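Local structure of hypothetical protein HI1011 (Haemophilus influenzae, 1YZY) at residues V4-F9 / A43-L48; Q28-P33 / T368-G373; Y78-S83 / G219-G224; Q61-Y66 / T97-D102. The protein catalyses the ATP-dependent phosphorylation of 3-oxo-tetronate to 3-oxo-tetronate 4-phosphate, as a member of the four-carbon acid sugar kinase family. All coordinates share one frame; numbering follows the deposited sequence.

Interaction 1. Residues V4-F9 / A43-L48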
loop_
_atom_site.group_PDB
_atom_site.type_symbol
_atom_site.label_atom_id
_atom_site.label_comp_id
_atom_site.label_asym_id
_atom_site.label_seq_id
_atom_site.Cartn_x
_atom_site.Cartn_y
_atom_site.Cartn_z
ATOM N N VAL A 4 3.612 -11.015 -4.036
ATOM C CA VAL A 4 4.252 -9.730 -4.249
ATOM C C VAL A 4 5.142 -9.403 -3.061
ATOM O O VAL A 4 4.756 -9.618 -1.912
ATOM C CB VAL A 4 3.205 -8.616 -4.402
ATOM C CG1 VAL A 4 3.888 -7.273 -4.658
ATOM C CG2 VAL A 4 2.214 -8.969 -5.529
ATOM N N ILE A 5 6.349 -8.929 -3.345
ATOM C CA ILE A 5 7.298 -8.542 -2.312
ATOM C C ILE A 5 7.565 -7.066 -2.512
ATOM O O ILE A 5 8.321 -6.685 -3.401
ATOM C CB ILE A 5 8.611 -9.319 -2.433
ATOM C CG1 ILE A 5 8.347 -10.812 -2.252
ATOM C CG2 ILE A 5 9.607 -8.832 -1.380
ATOM C CD1 ILE A 5 9.549 -11.680 -2.491
ATOM N N ALA A 6 6.923 -6.235 -1.698
ATOM C CA ALA A 6 7.068 -4.790 -1.805
ATOM C C ALA A 6 8.131 -4.193 -0.879
ATOM O O ALA A 6 8.237 -4.581 0.285
ATOM C CB ALA A 6 5.735 -4.138 -1.571
ATOM N N ASP A 7 8.876 -3.218 -1.400
ATOM C CA ASP A 7 9.956 -2.558 -0.669
ATOM C C ASP A 7 9.568 -1.372 0.225
ATOM O O ASP A 7 10.431 -0.617 0.692
ATOM C CB ASP A 7 11.097 -2.172 -1.635
ATOM C CG ASP A 7 10.804 -0.913 -2.451
ATOM O OD1 ASP A 7 9.627 -0.609 -2.755
ATOM O OD2 ASP A 7 11.780 -0.215 -2.790
ATOM N N ASP A 8 8.269 -1.139 0.369
ATOM C CA ASP A 8 7.777 -0.079 1.249
ATOM C C ASP A 8 6.277 -0.251 1.496
ATOM O O ASP A 8 5.603 -0.988 0.769
ATOM C CB ASP A 8 8.138 1.328 0.733
ATOM C CG ASP A 8 7.144 1.872 -0.276
ATOM O OD1 ASP A 8 6.563 1.069 -1.036
ATOM O OD2 ASP A 8 6.962 3.109 -0.308
ATOM N N PHE A 9 5.767 0.434 2.515
ATOM C CA PHE A 9 4.361 0.331 2.875
ATOM C C PHE A 9 3.387 0.951 1.874
ATOM O O PHE A 9 2.419 0.312 1.478
ATOM C CB PHE A 9 4.122 0.910 4.275
ATOM C CG PHE A 9 2.743 0.665 4.789
ATOM C CD1 PHE A 9 2.342 -0.621 5.139
ATOM C CD2 PHE A 9 1.821 1.702 4.860
ATOM C CE1 PHE A 9 1.043 -0.874 5.542
ATOM C CE2 PHE A 9 0.518 1.458 5.262
ATOM C CZ PHE A 9 0.128 0.166 5.602
ATOM N N ALA A 43 -3.750 -13.394 -4.520
ATOM C CA ALA A 43 -2.490 -12.673 -4.364
ATOM C C ALA A 43 -2.175 -12.313 -2.909
ATOM O O ALA A 43 -3.068 -11.997 -2.123
ATOM C CB ALA A 43 -2.510 -11.399 -5.225
ATOM N N ILE A 44 -0.902 -12.398 -2.548
ATOM C CA ILE A 44 -0.473 -12.033 -1.210
ATOM C C ILE A 44 0.674 -11.055 -1.372
ATOM O O ILE A 44 1.643 -11.349 -2.061
ATOM C CB ILE A 44 0.027 -13.242 -0.398
ATOM C CG1 ILE A 44 -1.057 -14.318 -0.318
ATOM C CG2 ILE A 44 0.411 -12.794 1.012
ATOM C CD1 ILE A 44 -0.577 -15.625 0.280
ATOM N N VAL A 45 0.529 -9.873 -0.784
ATOM C CA VAL A 45 1.548 -8.839 -0.836
ATOM C C VAL A 45 2.240 -8.704 0.529
ATOM O O VAL A 45 1.573 -8.525 1.543
ATOM C CB VAL A 45 0.918 -7.463 -1.165
ATOM C CG1 VAL A 45 1.998 -6.403 -1.285
ATOM C CG2 VAL A 45 0.101 -7.531 -2.441
ATOM N N ILE A 46 3.564 -8.813 0.566
ATOM C CA ILE A 46 4.297 -8.641 1.822
ATOM C C ILE A 46 5.007 -7.289 1.805
ATOM O O ILE A 46 5.829 -7.015 0.940
ATOM C CB ILE A 46 5.313 -9.784 2.093
ATOM C CG1 ILE A 46 4.566 -11.087 2.364
ATOM C CG2 ILE A 46 6.200 -9.445 3.308
ATOM C CD1 ILE A 46 5.471 -12.248 2.676
ATOM N N SER A 47 4.612 -6.428 2.734
ATOM C CA SER A 47 5.157 -5.084 2.889
ATOM C C SER A 47 6.425 -5.081 3.746
ATOM O O SER A 47 6.423 -5.575 4.882
ATOM C CB SER A 47 4.081 -4.180 3.513
ATOM O OG SER A 47 4.620 -3.227 4.413
ATOM N N LEU A 48 7.510 -4.548 3.187
ATOM C CA LEU A 48 8.791 -4.468 3.889
ATOM C C LEU A 48 9.237 -3.013 4.030
ATOM O O LEU A 48 8.497 -2.085 3.685
ATOM C CB LEU A 48 9.869 -5.264 3.144
ATOM C CG LEU A 48 9.693 -6.767 2.887
ATOM C CD1 LEU A 48 10.740 -7.240 1.886
ATOM C CD2 LEU A 48 9.797 -7.563 4.180
#
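Val4 to Ala6 and Val45 to Ser47 pair as neighbouring parallel strands in the sheet of the sugar-binding N-terminal domain, the two directions 19° apart. The close-packed part is this ladder. Val4 N donates to Ile44 O at 2.8 Å and Ile46 N to Val4 O at 2.9 Å, both nearly straight; Ala6 N to Ile46 O and Leu48 N to Ala6 O continue the pattern, the last the most bent, with 140° at its hydrogen. Val4 and Val45 lie side by side and point the same way: CG1 is anti to the backbone N in both (chi1 -179° in Val4), and Val4 CB meets Val45 CG2 at 3.8 Å. On the same face Val45, Ala6 and Ser47 pack against Ala12 of helix 9-20. On the other face Ile5 CG2 lies 3.8 Å from Leu48 CD1, with Leu69 of helix 55-71 next to Ile5. Beyond Ala6 the contact loosens as the 4-9 chain leaves the ladder toward the exposed Phe9. Here the CB atoms of Asp7 and Asp8 point away from 43-48, both carboxylates form salt bridges with Arg51, and Asp8 OD1 also caps helix 9-20 by accepting from Gly11 N. What still joins the segments is slight: Asp8 CA makes a CH···O contact of 3.2 Å with Leu48 O, and Ser47 OG sits in the plane of the Phe9 ring at its edge, 3.5 Å from CD1.

Interaction 2. Residues Q28-P33 / T368-G373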
loop_
_atom_site.group_PDB
_atom_site.type_symbol
_atom_site.label_atom_id
_atom_site.label_comp_id
_atom_site.label_asym_id
_atom_site.label_seq_id
_atom_site.Cartn_x
_atom_site.Cartn_y
_atom_site.Cartn_z
ATOM N N GLN A 28 -2.701 -8.460 2.228
ATOM C CA GLN A 28 -1.473 -7.708 2.421
ATOM C C GLN A 28 -0.912 -7.902 3.832
ATOM O O GLN A 28 -1.477 -7.408 4.807
ATOM C CB GLN A 28 -1.706 -6.215 2.171
ATOM C CG GLN A 28 -0.451 -5.357 2.364
ATOM C CD GLN A 28 -0.733 -3.870 2.297
ATOM O OE1 GLN A 28 -1.769 -3.445 1.776
ATOM N NE2 GLN A 28 0.187 -3.067 2.828
ATOM N N MET A 29 0.200 -8.622 3.926
ATOM C CA MET A 29 0.857 -8.862 5.201
ATOM C C MET A 29 1.894 -7.772 5.442
ATOM O O MET A 29 2.626 -7.400 4.530
ATOM C CB MET A 29 1.523 -10.232 5.194
ATOM C CG MET A 29 0.548 -11.379 5.000
ATOM S SD MET A 29 -0.809 -11.379 6.210
ATOM C CE MET A 29 -0.449 -12.860 7.152
ATOM N N ASN A 30 1.916 -7.215 6.646
ATOM C CA ASN A 30 2.892 -6.175 6.974
ATOM C C ASN A 30 4.063 -6.860 7.674
ATOM O O ASN A 30 3.981 -7.193 8.852
ATOM C CB ASN A 30 2.263 -5.110 7.875
ATOM C CG ASN A 30 1.019 -4.478 7.257
ATOM O OD1 ASN A 30 0.997 -4.152 6.073
ATOM N ND2 ASN A 30 -0.020 -4.300 8.065
ATOM N N GLY A 31 5.140 -7.090 6.929
ATOM C CA GLY A 31 6.311 -7.767 7.463
ATOM C C GLY A 31 6.168 -9.250 7.184
ATOM O O GLY A 31 5.070 -9.704 6.876
ATOM N N VAL A 32 7.263 -10.005 7.227
ATOM C CA VAL A 32 7.185 -11.449 6.977
ATOM C C VAL A 32 6.463 -12.133 8.142
ATOM O O VAL A 32 6.885 -12.016 9.293
ATOM C CB VAL A 32 8.581 -12.090 6.805
ATOM C CG1 VAL A 32 8.448 -13.582 6.495
ATOM C CG2 VAL A 32 9.341 -11.390 5.701
ATOM N N PRO A 33 5.352 -12.836 7.855
ATOM C CA PRO A 33 4.544 -13.547 8.855
ATOM C C PRO A 33 5.237 -14.751 9.485
ATOM O O PRO A 33 6.034 -15.424 8.830
ATOM C CB PRO A 33 3.318 -13.984 8.049
ATOM C CG PRO A 33 3.251 -12.959 6.944
ATOM C CD PRO A 33 4.677 -12.847 6.546
ATOM N N THR A 368 -1.730 -8.396 11.990
ATOM C CA THR A 368 -0.493 -8.503 11.222
ATOM C C THR A 368 -0.676 -8.434 9.708
ATOM O O THR A 368 0.301 -8.369 8.959
ATOM C CB THR A 368 0.214 -9.836 11.538
ATOM O OG1 THR A 368 -0.651 -10.928 11.187
ATOM C CG2 THR A 368 0.553 -9.929 13.028
ATOM N N GLY A 369 -1.922 -8.504 9.266
ATOM C CA GLY A 369 -2.214 -8.465 7.850
ATOM C C GLY A 369 -3.699 -8.281 7.653
ATOM O O GLY A 369 -4.475 -8.387 8.608
ATOM N N PHE A 370 -4.108 -8.033 6.417
ATOM C CA PHE A 370 -5.511 -7.804 6.122
ATOM C C PHE A 370 -5.906 -8.298 4.746
ATOM O O PHE A 370 -5.059 -8.488 3.874
ATOM C CB PHE A 370 -5.806 -6.302 6.163
ATOM C CG PHE A 370 -5.385 -5.629 7.435
ATOM C CD1 PHE A 370 -6.253 -5.564 8.524
ATOM C CD2 PHE A 370 -4.116 -5.069 7.552
ATOM C CE1 PHE A 370 -5.862 -4.954 9.714
ATOM C CE2 PHE A 370 -3.708 -4.455 8.736
ATOM C CZ PHE A 370 -4.583 -4.397 9.820
ATOM N N HIS A 371 -7.194 -8.582 4.590
ATOM C CA HIS A 371 -7.755 -8.964 3.311
ATOM C C HIS A 371 -8.190 -7.646 2.654
ATOM O O HIS A 371 -8.971 -6.925 3.281
ATOM C CB HIS A 371 -9.056 -9.737 3.504
ATOM C CG HIS A 371 -8.851 -11.168 3.880
ATOM N ND1 HIS A 371 -8.898 -12.196 2.964
ATOM C CD2 HIS A 371 -8.570 -11.741 5.075
ATOM C CE1 HIS A 371 -8.651 -13.340 3.574
ATOM N NE2 HIS A 371 -8.449 -13.092 4.856
ATOM N N ILE A 372 -7.726 -7.324 1.448
ATOM C CA ILE A 372 -8.150 -6.042 0.884
ATOM C C ILE A 372 -9.521 -6.116 0.203
ATOM O O ILE A 372 -9.784 -7.015 -0.616
ATOM C CB ILE A 372 -7.076 -5.598 -0.133
ATOM C CG1 ILE A 372 -5.674 -5.854 0.431
ATOM C CG2 ILE A 372 -7.251 -4.115 -0.458
ATOM C CD1 ILE A 372 -5.202 -4.820 1.433
ATOM N N GLY A 373 -10.390 -5.176 0.572
ATOM C CA GLY A 373 -11.738 -5.134 0.040
ATOM C C GLY A 373 -12.101 -3.910 -0.773
ATOM O O GLY A 373 -11.233 -3.156 -1.212
HETATM O O HOH W 1 2.701 -9.859 8.922
#
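A short antiparallel strand pairing joins the two halves of the kinase: Gln28 to Asn30 belong to the sugar-binding N-terminal domain, Gly369 and Phe370 to the nucleotide-binding C-terminal domain. Gln28 and Phe370 form a hydrogen-bonded pair. Gln28 N reaches Phe370 O at 2.9 Å, nearly along the C=O axis, whereas Phe370 N approaches Gln28 O at 3.1 Å from 42° above the carbonyl plane. Met29 and Gly369 follow as a non-hydrogen-bonded pair, their CA atoms only 4.1 Å apart; lacking a side chain, Gly369 lets the bent Met29 chain bring SD to 3.6 Å from its CA. Asn30 N then donates to Thr368 O at 3.0 Å. A water 2.8 Å from Thr368 O and 3.0 Å from Asn30 O can bridge them past the last direct bond, while Thr368 OG1 bonds to Glu387. On the face shared by Gln28 and Phe370, Gln28 CG stands anti to the backbone N (chi1 180°) and the chain runs on extended, crossing Ile372, whose CD1 touches both CB and OE1 of Gln28. The Asn30 amide is turned 54° from the plane of the Phe370 ring, and its ND2 meets the ring edge at CE2, 3.8 Å away.

Interaction 3. Residues Y78-S83 / G219-G224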
loop_
_atom_site.group_PDB
_atom_site.type_symbol
_atom_site.label_atom_id
_atom_site.label_comp_id
_atom_site.label_asym_id
_atom_site.label_seq_id
_atom_site.Cartn_x
_atom_site.Cartn_y
_atom_site.Cartn_z
ATOM N N TYR A 78 6.521 -11.273 -7.708
ATOM C CA TYR A 78 6.598 -9.910 -8.192
ATOM C C TYR A 78 7.330 -9.026 -7.192
ATOM O O TYR A 78 6.843 -8.808 -6.086
ATOM C CB TYR A 78 5.173 -9.391 -8.384
ATOM C CG TYR A 78 5.047 -8.094 -9.149
ATOM C CD1 TYR A 78 4.499 -8.078 -10.434
ATOM C CD2 TYR A 78 5.457 -6.883 -8.598
ATOM C CE1 TYR A 78 4.367 -6.894 -11.155
ATOM C CE2 TYR A 78 5.327 -5.683 -9.314
ATOM C CZ TYR A 78 4.782 -5.701 -10.593
ATOM O OH TYR A 78 4.647 -4.539 -11.317
ATOM N N PHE A 79 8.499 -8.528 -7.583
ATOM C CA PHE A 79 9.290 -7.631 -6.749
ATOM C C PHE A 79 8.836 -6.215 -7.086
ATOM O O PHE A 79 9.164 -5.687 -8.141
ATOM C CB PHE A 79 10.788 -7.814 -7.046
ATOM C CG PHE A 79 11.685 -6.841 -6.322
ATOM C CD1 PHE A 79 11.283 -6.242 -5.129
ATOM C CD2 PHE A 79 12.921 -6.501 -6.857
ATOM C CE1 PHE A 79 12.093 -5.317 -4.488
ATOM C CE2 PHE A 79 13.741 -5.578 -6.225
ATOM C CZ PHE A 79 13.327 -4.981 -5.037
ATOM N N LYS A 80 8.089 -5.606 -6.177
ATOM C CA LYS A 80 7.552 -4.266 -6.356
ATOM C C LYS A 80 8.363 -3.148 -5.717
ATOM O O LYS A 80 8.578 -3.135 -4.508
ATOM C CB LYS A 80 6.108 -4.239 -5.836
ATOM C CG LYS A 80 5.569 -2.875 -5.428
ATOM C CD LYS A 80 4.943 -2.153 -6.577
ATOM C CE LYS A 80 4.346 -0.840 -6.134
ATOM N NZ LYS A 80 5.362 0.176 -5.751
ATOM N N TYR A 81 8.760 -2.178 -6.535
ATOM C CA TYR A 81 9.520 -1.024 -6.079
ATOM C C TYR A 81 8.842 0.277 -6.524
ATOM O O TYR A 81 7.740 0.252 -7.066
ATOM C CB TYR A 81 10.981 -1.105 -6.543
ATOM C CG TYR A 81 11.168 -1.571 -7.969
ATOM C CD1 TYR A 81 10.822 -0.752 -9.044
ATOM C CD2 TYR A 81 11.703 -2.824 -8.244
ATOM C CE1 TYR A 81 11.006 -1.172 -10.357
ATOM C CE2 TYR A 81 11.891 -3.256 -9.551
ATOM C CZ TYR A 81 11.542 -2.421 -10.606
ATOM O OH TYR A 81 11.751 -2.826 -11.907
ATOM N N CYS A 82 9.473 1.419 -6.274
ATOM C CA CYS A 82 8.858 2.691 -6.630
ATOM C C CYS A 82 8.853 2.962 -8.138
ATOM O O CYS A 82 9.732 2.482 -8.870
ATOM C CB CYS A 82 9.541 3.837 -5.881
ATOM S SG CYS A 82 8.617 5.401 -5.825
ATOM N N SER A 83 7.857 3.723 -8.591
ATOM C CA SER A 83 7.734 4.067 -10.006
ATOM C C SER A 83 8.833 5.030 -10.496
ATOM O O SER A 83 8.993 5.244 -11.703
ATOM C CB SER A 83 6.332 4.612 -10.310
ATOM O OG SER A 83 6.078 5.852 -9.664
ATOM N N GLY A 219 8.775 -4.351 -11.019
ATOM C CA GLY A 219 8.208 -3.105 -11.491
ATOM C C GLY A 219 7.446 -2.334 -10.437
ATOM O O GLY A 219 7.580 -2.601 -9.244
ATOM N N GLY A 220 6.716 -1.314 -10.877
ATOM C CA GLY A 220 5.906 -0.523 -9.969
ATOM C C GLY A 220 4.532 -1.164 -9.869
ATOM O O GLY A 220 4.419 -2.390 -9.818
ATOM N N SER A 221 3.481 -0.352 -9.830
ATOM C CA SER A 221 2.129 -0.900 -9.751
ATOM C C SER A 221 1.515 -1.131 -11.133
ATOM O O SER A 221 0.609 -1.951 -11.283
ATOM C CB SER A 221 1.228 0.026 -8.950
ATOM O OG SER A 221 1.690 0.169 -7.622
ATOM N N GLY A 222 1.978 -0.364 -12.121
ATOM C CA GLY A 222 1.470 -0.479 -13.476
ATOM C C GLY A 222 1.379 -1.880 -14.048
ATOM O O GLY A 222 0.318 -2.284 -14.523
ATOM N N LEU A 223 2.482 -2.616 -14.052
ATOM C CA LEU A 223 2.467 -3.971 -14.598
ATOM C C LEU A 223 1.615 -4.915 -13.776
ATOM O O LEU A 223 0.892 -5.751 -14.331
ATOM C CB LEU A 223 3.885 -4.539 -14.702
ATOM C CG LEU A 223 3.977 -6.004 -15.137
ATOM C CD1 LEU A 223 3.412 -6.174 -16.545
ATOM C CD2 LEU A 223 5.415 -6.474 -15.083
ATOM N N GLY A 224 1.763 -4.824 -12.457
ATOM C CA GLY A 224 1.015 -5.681 -11.555
ATOM C C GLY A 224 -0.472 -5.581 -11.786
ATOM O O GLY A 224 -1.176 -6.583 -11.681
#
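Backbone hydrogen bonds tie Gly219, which ends its strand, to Phe79 and Tyr81 in a parallel bridge centred on Lys80, within the sugar-binding N-terminal domain: Gly219 N donates to Phe79 O at 3.2 Å and Tyr81 N to Gly219 O at 3.0 Å. Lys80 CA and Gly220 CA add CH···O contacts, to Gly219 O and Tyr81 O respectively.

The side-chain bonds gather at the turn into helix 221-232. Tyr78 CG is anti to its backbone N (chi1 -168°), and its hydroxyl donates to Gly220 O at 2.6 Å from above the carbonyl plane; it also accepts a weak bond from Gly224 N at 3.1 Å. It thus contacts the loop before the helix and, weakly, its first turn. Lys80 bends at chi2 and chi4, and NZ turns back to Tyr81 O at 2.7 Å.

In the packing, Lys80 CE lies 3.2 Å from Ser221 OG. Tyr81 lays one ring face over Gly219 O, 3.7 Å above the plane and toward the rim, with its OH bonded to Thr218. Leu223 CB lies 3.5 Å from Tyr78 OH, and CD2 meets CE1 of that ring. At Gly219's backbone angles a CB would jam against the preceding carbonyl O.

Around this buried strand-turn-helix, strand 3-6 pairs with the far side of strand 77-80, helix 93-104 covers Phe79, and helix 9-20 packs on Tyr78, Lys80 and Ser221, whose OG bonds to Asp14.

Interaction 4. Residues Q61-Y66 / T97-D102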
loop_
_atom_site.group_PDB
_atom_site.type_symbol
_atom_site.label_atom_id
_atom_site.label_comp_id
_atom_site.label_asym_id
_atom_site.label_seq_id
_atom_site.Cartn_x
_atom_site.Cartn_y
_atom_site.Cartn_z
ATOM N N GLN A 61 15.613 -10.202 4.073
ATOM C CA GLN A 61 14.182 -10.005 4.281
ATOM C C GLN A 61 13.373 -10.427 3.063
ATOM O O GLN A 61 12.330 -11.083 3.190
ATOM C CB GLN A 61 13.919 -8.541 4.615
ATOM C CG GLN A 61 14.628 -8.097 5.895
ATOM C CD GLN A 61 14.670 -6.588 6.085
ATOM O OE1 GLN A 61 14.160 -5.820 5.266
ATOM N NE2 GLN A 61 15.279 -6.159 7.183
ATOM N N SER A 62 13.852 -10.030 1.887
ATOM C CA SER A 62 13.205 -10.353 0.620
ATOM C C SER A 62 13.163 -11.856 0.398
ATOM O O SER A 62 12.175 -12.394 -0.117
ATOM C CB SER A 62 13.932 -9.665 -0.539
ATOM O OG SER A 62 13.768 -8.251 -0.490
ATOM N N LEU A 63 14.247 -12.529 0.771
ATOM C CA LEU A 63 14.336 -13.974 0.638
ATOM C C LEU A 63 13.417 -14.680 1.633
ATOM O O LEU A 63 12.973 -15.806 1.396
ATOM C CB LEU A 63 15.780 -14.421 0.838
ATOM C CG LEU A 63 16.712 -14.082 -0.328
ATOM C CD1 LEU A 63 18.165 -14.211 0.087
ATOM C CD2 LEU A 63 16.393 -14.989 -1.505
ATOM N N ARG A 64 13.179 -14.030 2.770
ATOM C CA ARG A 64 12.303 -14.570 3.803
ATOM C C ARG A 64 10.860 -14.411 3.363
ATOM O O ARG A 64 10.035 -15.293 3.612
ATOM C CB ARG A 64 12.535 -13.855 5.138
ATOM C CG ARG A 64 13.702 -14.408 5.946
ATOM C CD ARG A 64 14.057 -13.499 7.114
ATOM N NE ARG A 64 12.892 -13.169 7.934
ATOM C CZ ARG A 64 12.628 -11.957 8.421
ATOM N NH1 ARG A 64 13.444 -10.935 8.179
ATOM N NH2 ARG A 64 11.536 -11.760 9.153
ATOM N N ALA A 65 10.557 -13.271 2.738
ATOM C CA ALA A 65 9.208 -12.993 2.245
ATOM C C ALA A 65 8.857 -14.019 1.178
ATOM O O ALA A 65 7.743 -14.547 1.149
ATOM C CB ALA A 65 9.126 -11.587 1.676
ATOM N N TYR A 66 9.829 -14.298 0.315
ATOM C CA TYR A 66 9.678 -15.263 -0.768
ATOM C C TYR A 66 9.435 -16.668 -0.241
ATOM O O TYR A 66 8.610 -17.407 -0.780
ATOM C CB TYR A 66 10.936 -15.262 -1.652
ATOM C CG TYR A 66 11.126 -16.544 -2.439
ATOM C CD1 TYR A 66 10.394 -16.789 -3.601
ATOM C CD2 TYR A 66 11.980 -17.549 -1.977
ATOM C CE1 TYR A 66 10.501 -18.010 -4.276
ATOM C CE2 TYR A 66 12.089 -18.770 -2.642
ATOM C CZ TYR A 66 11.346 -18.991 -3.791
ATOM O OH TYR A 66 11.448 -20.197 -4.446
ATOM N N THR A 97 16.838 -8.275 -6.799
ATOM C CA THR A 97 16.410 -8.977 -8.009
ATOM C C THR A 97 17.334 -10.170 -8.240
ATOM O O THR A 97 16.882 -11.286 -8.523
ATOM C CB THR A 97 16.435 -8.035 -9.258
ATOM O OG1 THR A 97 15.509 -6.961 -9.070
ATOM C CG2 THR A 97 16.043 -8.783 -10.524
ATOM N N ASP A 98 18.633 -9.937 -8.089
ATOM C CA ASP A 98 19.622 -10.991 -8.279
ATOM C C ASP A 98 19.478 -12.116 -7.271
ATOM O O ASP A 98 19.606 -13.287 -7.623
ATOM C CB ASP A 98 21.022 -10.410 -8.221
ATOM C CG ASP A 98 21.360 -9.699 -9.511
ATOM O OD1 ASP A 98 20.887 -10.157 -10.574
ATOM O OD2 ASP A 98 22.090 -8.687 -9.464
ATOM N N ALA A 99 19.262 -11.754 -6.011
ATOM C CA ALA A 99 19.094 -12.743 -4.954
ATOM C C ALA A 99 17.860 -13.589 -5.248
ATOM O O ALA A 99 17.888 -14.808 -5.096
ATOM C CB ALA A 99 18.956 -12.046 -3.612
ATOM N N LEU A 100 16.787 -12.930 -5.681
ATOM C CA LEU A 100 15.541 -13.608 -6.015
ATOM C C LEU A 100 15.720 -14.527 -7.208
ATOM O O LEU A 100 15.213 -15.654 -7.217
ATOM C CB LEU A 100 14.432 -12.590 -6.293
ATOM C CG LEU A 100 14.001 -11.720 -5.104
ATOM C CD1 LEU A 100 12.889 -10.749 -5.509
ATOM C CD2 LEU A 100 13.546 -12.609 -3.964
ATOM N N LEU A 101 16.416 -14.031 -8.231
ATOM C CA LEU A 101 16.681 -14.819 -9.432
ATOM C C LEU A 101 17.481 -16.058 -9.076
ATOM O O LEU A 101 17.182 -17.155 -9.543
ATOM C CB LEU A 101 17.440 -13.986 -10.471
ATOM C CG LEU A 101 16.597 -13.048 -11.341
ATOM C CD1 LEU A 101 17.502 -12.140 -12.144
ATOM C CD2 LEU A 101 15.682 -13.858 -12.257
ATOM N N ASP A 102 18.498 -15.870 -8.244
ATOM C CA ASP A 102 19.337 -16.977 -7.804
ATOM C C ASP A 102 18.535 -18.044 -7.068
ATOM O O ASP A 102 18.629 -19.235 -7.379
ATOM C CB ASP A 102 20.447 -16.464 -6.890
ATOM C CG ASP A 102 21.505 -15.693 -7.643
ATOM O OD1 ASP A 102 21.696 -15.958 -8.851
ATOM O OD2 ASP A 102 22.154 -14.829 -7.020
#
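Leu63 and Leu100 both hold CG anti to the carbonyl carbon and beside the backbone N (chi1 -73° and -65°). In Leu63 chi2 puts CD1 toward Ala99 CB, 4.4 Å away; in Leu100 chi2 sends CD1 to Phe79, and the other branch, CD2, faces helix 55-71. Although neither residue starts out aimed at the other helix, their ends come together, with Leu63 CD2 4.5 Å from Leu100 CD2. Leu63 CD2 also lies 3.9 Å from Ala99 O, on the backbone of the other helix. Leu100 uses a single methyl. Its CD2 touches Ser62 O at 4.1 Å and Tyr66 CB at 4.4 Å, and so meets Ser62 and Leu63 on one turn and Tyr66 on the next.

The contact is apolar and light, burying 166 Å² in total. The axes of the two segments run 9.9 Å apart at an angle of 40°, and Leu63 and Leu100 mark their closest CA approach, 6.8 Å. Polar groups nearby find their partners within their own helix or away from the interface: Ser62 OG bonds to Ala58 O one turn back, and Asp98 and Asp102 form salt bridges with Arg192. The Tyr66 ring makes an edge-to-face stack with Phe77.

Beneath the pair, Leu100 also rests on Phe79 of strand 77-80 and Leu216 of strand 216-219. Two neighbouring helices running in broadly the same direction and packed side by side over parallel strands are typical of an alpha/beta fold, here that of the sugar-binding N-terminal domain.

Interactions 3, 1 and 2 follow one another across neighbouring strands, with interaction 1 in the middle. Strand 43-47 links interaction 1 to interaction 2, with Val45 O 2.8 Å from Met29 N, and strand 3-6 links it to interaction 3, with Ile5 N 2.8 Å from Tyr78 O. Interactions 2 and 3 do not touch; their centres lie about 18 Å apart. Interaction 4 joins two helices that pack on strands 3-6 and 77-80: Ile5 CD1 lies 3.6 Å from Ser62 O, and Phe79 CB 3.9 Å from Leu100 CD1. The contact nearest the ATP site, which is inferred by similarity, is interaction 1, where the side chain of Phe9 is about 9 Å from that of Gly355. Of the four, only interaction 2 joins the two domains.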